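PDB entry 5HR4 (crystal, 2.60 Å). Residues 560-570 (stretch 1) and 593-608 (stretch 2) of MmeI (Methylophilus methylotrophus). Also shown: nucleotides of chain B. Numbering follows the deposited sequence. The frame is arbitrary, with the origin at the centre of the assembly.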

# COMPACT_ATOMS: atom_id res chain seq x y z
N LYS A 560 -4.89 6.37 -19.92
CA LYS A 560 -6.02 7.19 -19.52
C LYS A 560 -6.61 6.57 -18.26
O LYS A 560 -6.74 5.35 -18.18
CB LYS A 560 -7.04 7.26 -20.66
N ILE A 561 -6.93 7.40 -17.26
CA ILE A 561 -7.50 6.90 -16.00
C ILE A 561 -9.01 6.89 -16.11
O ILE A 561 -9.63 7.94 -16.33
CB ILE A 561 -7.07 7.76 -14.80
CG1 ILE A 561 -5.56 7.88 -14.70
CG2 ILE A 561 -7.60 7.14 -13.52
CD1 ILE A 561 -5.18 8.85 -13.62
N ASN A 562 -9.62 5.73 -15.89
CA ASN A 562 -11.06 5.56 -16.09
C ASN A 562 -11.86 5.54 -14.81
O ASN A 562 -13.02 5.96 -14.81
CB ASN A 562 -11.32 4.28 -16.87
CG ASN A 562 -10.84 4.39 -18.29
OD1 ASN A 562 -11.21 5.33 -18.99
ND2 ASN A 562 -9.96 3.46 -18.71
N PHE A 563 -11.29 5.05 -13.72
CA PHE A 563 -11.92 5.20 -12.43
C PHE A 563 -10.82 5.17 -11.39
O PHE A 563 -9.70 4.76 -11.67
CB PHE A 563 -12.98 4.12 -12.17
CG PHE A 563 -12.40 2.76 -11.87
CD1 PHE A 563 -12.10 2.39 -10.56
CD2 PHE A 563 -12.18 1.85 -12.88
CE1 PHE A 563 -11.58 1.14 -10.28
CE2 PHE A 563 -11.66 0.59 -12.61
CZ PHE A 563 -11.36 0.23 -11.31
N ALA A 564 -11.16 5.61 -10.18
CA ALA A 564 -10.15 5.71 -9.14
C ALA A 564 -10.84 5.80 -7.79
O ALA A 564 -11.86 6.48 -7.67
CB ALA A 564 -9.25 6.93 -9.34
N HIS A 565 -10.27 5.11 -6.80
CA HIS A 565 -10.62 5.27 -5.39
C HIS A 565 -9.60 6.20 -4.75
O HIS A 565 -8.41 5.89 -4.71
CB HIS A 565 -10.62 3.93 -4.66
CG HIS A 565 -11.80 3.06 -4.94
ND1 HIS A 565 -12.76 2.79 -4.00
CD2 HIS A 565 -12.16 2.39 -6.06
CE1 HIS A 565 -13.68 2.00 -4.52
NE2 HIS A 565 -13.33 1.74 -5.77
N ARG A 566 -10.07 7.31 -4.19
CA ARG A 566 -9.19 8.18 -3.43
C ARG A 566 -8.78 7.51 -2.12
O ARG A 566 -9.21 6.40 -1.79
CB ARG A 566 -9.86 9.52 -3.17
CG ARG A 566 -10.05 10.35 -4.39
CD ARG A 566 -10.69 11.64 -3.98
NE ARG A 566 -9.71 12.52 -3.36
CZ ARG A 566 -8.63 12.96 -4.00
NH1 ARG A 566 -8.40 12.59 -5.25
NH2 ARG A 566 -7.77 13.76 -3.40
N THR A 567 -7.95 8.23 -1.35
CA THR A 567 -7.26 7.67 -0.19
C THR A 567 -8.21 6.94 0.77
O THR A 567 -9.26 7.47 1.14
CB THR A 567 -6.57 8.81 0.56
OG1 THR A 567 -5.56 9.38 -0.28
CG2 THR A 567 -5.98 8.33 1.84
N PHE A 568 -7.83 5.72 1.17
CA PHE A 568 -8.49 5.03 2.27
C PHE A 568 -7.45 4.31 3.13
O PHE A 568 -6.32 4.10 2.70
CB PHE A 568 -9.57 4.03 1.79
CG PHE A 568 -9.08 3.00 0.81
CD1 PHE A 568 -8.91 3.32 -0.53
CD2 PHE A 568 -8.87 1.70 1.20
CE1 PHE A 568 -8.47 2.36 -1.45
CE2 PHE A 568 -8.44 0.74 0.30
CZ PHE A 568 -8.25 1.07 -1.03
N SER A 569 -7.84 3.97 4.37
CA SER A 569 -6.94 3.23 5.25
C SER A 569 -6.91 1.76 4.86
O SER A 569 -7.93 1.18 4.50
CB SER A 569 -7.35 3.37 6.73
N TRP A 570 -5.71 1.18 4.91
CA TRP A 570 -5.51 -0.24 4.69
C TRP A 570 -5.99 -1.06 5.89
O TRP A 570 -5.89 -0.63 7.04
CB TRP A 570 -4.02 -0.53 4.45
CG TRP A 570 -3.69 -2.00 4.37
CD1 TRP A 570 -3.34 -2.81 5.40
CD2 TRP A 570 -3.72 -2.83 3.19
NE1 TRP A 570 -3.15 -4.10 4.94
CE2 TRP A 570 -3.38 -4.14 3.59
CE3 TRP A 570 -4.02 -2.60 1.84
CZ2 TRP A 570 -3.29 -5.20 2.69
CZ3 TRP A 570 -3.94 -3.65 0.94
CH2 TRP A 570 -3.57 -4.94 1.38
P DA B 7 7.46 2.05 3.70
OP1 DA B 7 8.24 0.97 4.37
OP2 DA B 7 7.68 2.32 2.26
O5' DA B 7 5.93 1.82 4.02
C5' DA B 7 5.09 1.18 3.14
C4' DA B 7 4.00 0.55 3.96
O4' DA B 7 3.08 -0.12 3.11
C3' DA B 7 4.48 -0.46 4.98
O3' DA B 7 3.76 -0.23 6.16
C2' DA B 7 4.13 -1.81 4.34
C1' DA B 7 2.89 -1.45 3.54
N9 DA B 7 2.71 -2.21 2.31
C8 DA B 7 3.67 -2.56 1.41
N7 DA B 7 3.21 -3.16 0.36
C5 DA B 7 1.83 -3.20 0.56
C6 DA B 7 0.76 -3.71 -0.21
N6 DA B 7 0.92 -4.32 -1.39
N1 DA B 7 -0.49 -3.58 0.29
C2 DA B 7 -0.64 -2.98 1.46
N3 DA B 7 0.29 -2.45 2.27
C4 DA B 7 1.51 -2.60 1.75
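Stretch 2, residues 593-608: DEKIIYEYESINGEPL

Stretch 2 lies beside stretch 1 as a neighbouring strand running the same way. Residues 560-569 form a strand, extended except at Asn 562, where psi is -31°. In stretch 2 the extended segment covers about residues 595-599. The two strand axes approach to 4.7 Å, and their N-to-C directions differ by 14°, so the pairing is parallel. Ala 564 sits beside Ile 597, with CA atoms 5.0 Å apart. His 565 sits beside Tyr 598, with CA atoms 4.7 Å apart.

The backbone bonds follow the parallel pattern, in which one residue bonds to the two flanking its partner. Ala 564 N donates to Ile 596 O at 3.3 Å, and Tyr 598 N donates to Ala 564 O at 2.8 Å. Two residues on, Arg 566 N donates to Tyr 598 O at 3.0 Å. Ile 597 CA also lies 3.3 Å from Ala 564 O, a CA-H...O contact.

Three residues cover the most surface: Tyr 600, His 565 and Tyr 598. The side chains of His 565 and Tyr 598 leave the sheet on the same face. Both have chi1 in the m well, and their rings form an offset stack. The centroids are 4.2 Å apart and the planes differ by only 3°. His 565 NE2 lies 3.5 Å from Tyr 598 CD1. The CB of Tyr 598 also lies over the imidazole, 3.6 Å from its centroid. Phe 563 is on this face too; its CD1 is 4.4 Å from Tyr 598 CE1.

Tyr 600 points its CA-to-CB bond toward stretch 1. Its ring reaches both His 565 and Phe 568. His 565 ND1 and Tyr 600 OH are hydrogen-bonded at 2.9 Å. The hydroxyl lies at the edge of the imidazole, which leaves the ring face free for Tyr 598. Phe 568 CB packs over one face of the tyrosine ring, 3.6 Å from Tyr 600 CE2. The Phe 568 and Tyr 600 rings are nearly parallel, at 16°, but slid apart, so they barely overlap.

On the other face of the sheet are Ala 564 and Ile 597. Arg 566 lies alongside, with its CG 3.9 Å from Ile 597 CG2.

Beyond the paired strands, a type I turn runs from Ser 602 to Gly 605. Gly 605 N donates to Ser 602 O at 2.7 Å. Within this turn, Ile 603 O accepts a nearly straight hydrogen bond from Ser 569 N at 2.9 Å. The backbone of stretch 2 therefore meets stretch 1 again at Ser 569, the last residue of the stretch 1 strand. Together the two stretches bury 741 Å², both sides summed.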

# COMPACT_ATOMS: atom_id res chain seq x y z
N ASP A 593 -16.24 7.38 -21.32
CA ASP A 593 -17.15 8.51 -21.33
C ASP A 593 -17.80 8.74 -19.97
O ASP A 593 -18.40 9.80 -19.76
CB ASP A 593 -18.20 8.28 -22.42
CG ASP A 593 -17.56 8.09 -23.80
OD1 ASP A 593 -17.01 6.99 -24.08
OD2 ASP A 593 -17.61 9.05 -24.61
N GLU A 594 -17.67 7.79 -19.03
CA GLU A 594 -18.27 7.88 -17.69
C GLU A 594 -17.24 7.51 -16.62
O GLU A 594 -17.24 6.40 -16.09
CB GLU A 594 -19.48 6.99 -17.62
CG GLU A 594 -20.55 7.40 -18.57
CD GLU A 594 -21.91 7.39 -17.92
OE1 GLU A 594 -22.45 6.27 -17.77
OE2 GLU A 594 -22.41 8.48 -17.55
N LYS A 595 -16.38 8.46 -16.28
CA LYS A 595 -15.37 8.22 -15.27
C LYS A 595 -15.98 8.47 -13.90
O LYS A 595 -16.64 9.49 -13.69
CB LYS A 595 -14.15 9.12 -15.50
CG LYS A 595 -13.42 8.79 -16.81
CD LYS A 595 -12.58 9.97 -17.32
CE LYS A 595 -11.85 9.60 -18.61
NZ LYS A 595 -10.55 10.32 -18.76
N ILE A 596 -15.79 7.52 -12.98
CA ILE A 596 -16.25 7.65 -11.60
C ILE A 596 -15.02 7.73 -10.69
O ILE A 596 -14.04 6.99 -10.87
CB ILE A 596 -17.20 6.50 -11.19
CG1 ILE A 596 -16.47 5.15 -11.20
CG2 ILE A 596 -18.42 6.50 -12.11
CD1 ILE A 596 -17.30 3.88 -11.57
N ILE A 597 -15.06 8.67 -9.75
CA ILE A 597 -14.10 8.75 -8.65
C ILE A 597 -14.85 8.35 -7.40
O ILE A 597 -15.88 8.95 -7.08
CB ILE A 597 -13.52 10.17 -8.51
CG1 ILE A 597 -12.72 10.56 -9.75
CG2 ILE A 597 -12.69 10.29 -7.24
CD1 ILE A 597 -12.34 12.01 -9.75
N TYR A 598 -14.37 7.33 -6.70
CA TYR A 598 -14.97 6.92 -5.43
C TYR A 598 -14.31 7.70 -4.29
O TYR A 598 -13.09 7.64 -4.12
CB TYR A 598 -14.78 5.42 -5.21
CG TYR A 598 -15.52 4.53 -6.18
CD1 TYR A 598 -15.02 4.29 -7.44
CD2 TYR A 598 -16.72 3.93 -5.82
CE1 TYR A 598 -15.70 3.48 -8.32
CE2 TYR A 598 -17.40 3.13 -6.69
CZ TYR A 598 -16.89 2.90 -7.95
OH TYR A 598 -17.58 2.08 -8.81
N GLU A 599 -15.12 8.41 -3.49
CA GLU A 599 -14.64 9.28 -2.43
C GLU A 599 -15.01 8.72 -1.06
O GLU A 599 -15.98 7.98 -0.91
CB GLU A 599 -15.22 10.67 -2.58
CG GLU A 599 -15.01 11.25 -3.95
CD GLU A 599 -15.38 12.71 -4.01
OE1 GLU A 599 -16.59 13.02 -4.14
OE2 GLU A 599 -14.46 13.55 -3.90
N TYR A 600 -14.21 9.09 -0.05
CA TYR A 600 -14.39 8.58 1.31
C TYR A 600 -14.55 9.74 2.29
O TYR A 600 -13.64 10.56 2.41
CB TYR A 600 -13.22 7.71 1.75
CG TYR A 600 -13.03 6.43 0.97
CD1 TYR A 600 -12.59 6.46 -0.35
CD2 TYR A 600 -13.24 5.19 1.57
CE1 TYR A 600 -12.40 5.29 -1.07
CE2 TYR A 600 -13.05 4.02 0.86
CZ TYR A 600 -12.62 4.07 -0.45
OH TYR A 600 -12.43 2.90 -1.17
N GLU A 601 -15.69 9.79 2.98
CA GLU A 601 -15.84 10.66 4.14
C GLU A 601 -14.95 10.16 5.27
O GLU A 601 -13.98 10.82 5.65
CB GLU A 601 -17.31 10.75 4.60
N SER A 602 -15.25 8.98 5.82
CA SER A 602 -14.36 8.32 6.76
C SER A 602 -13.29 7.57 5.98
O SER A 602 -13.61 6.70 5.16
CB SER A 602 -15.14 7.36 7.66
N ILE A 603 -12.01 7.89 6.25
CA ILE A 603 -10.91 7.13 5.68
C ILE A 603 -11.09 5.63 5.90
O ILE A 603 -10.54 4.83 5.14
CB ILE A 603 -9.57 7.59 6.27
N ASN A 604 -11.86 5.25 6.92
CA ASN A 604 -12.19 3.88 7.26
C ASN A 604 -13.56 3.46 6.76
O ASN A 604 -13.91 2.28 6.87
CB ASN A 604 -12.15 3.69 8.79
N GLY A 605 -14.36 4.38 6.22
CA GLY A 605 -15.73 4.08 5.85
C GLY A 605 -15.85 3.37 4.51
O GLY A 605 -14.89 2.89 3.92
N GLU A 606 -17.15 3.30 4.01
CA GLU A 606 -17.42 2.79 2.68
C GLU A 606 -17.32 3.94 1.67
O GLU A 606 -17.49 5.11 2.04
CB GLU A 606 -18.80 2.15 2.62
N PRO A 607 -17.02 3.66 0.41
CA PRO A 607 -16.85 4.73 -0.57
C PRO A 607 -18.19 5.16 -1.16
O PRO A 607 -19.19 4.44 -1.10
CB PRO A 607 -15.99 4.08 -1.66
CG PRO A 607 -16.51 2.64 -1.66
CD PRO A 607 -16.87 2.32 -0.21
N LEU A 608 -18.16 6.34 -1.76
CA LEU A 608 -19.29 6.86 -2.51
C LEU A 608 -18.83 7.22 -3.92
O LEU A 608 -17.91 8.02 -4.09
CB LEU A 608 -19.87 8.10 -1.80
CG LEU A 608 -21.25 8.61 -2.22
CD1 LEU A 608 -22.35 7.61 -1.84
CD2 LEU A 608 -21.50 9.96 -1.60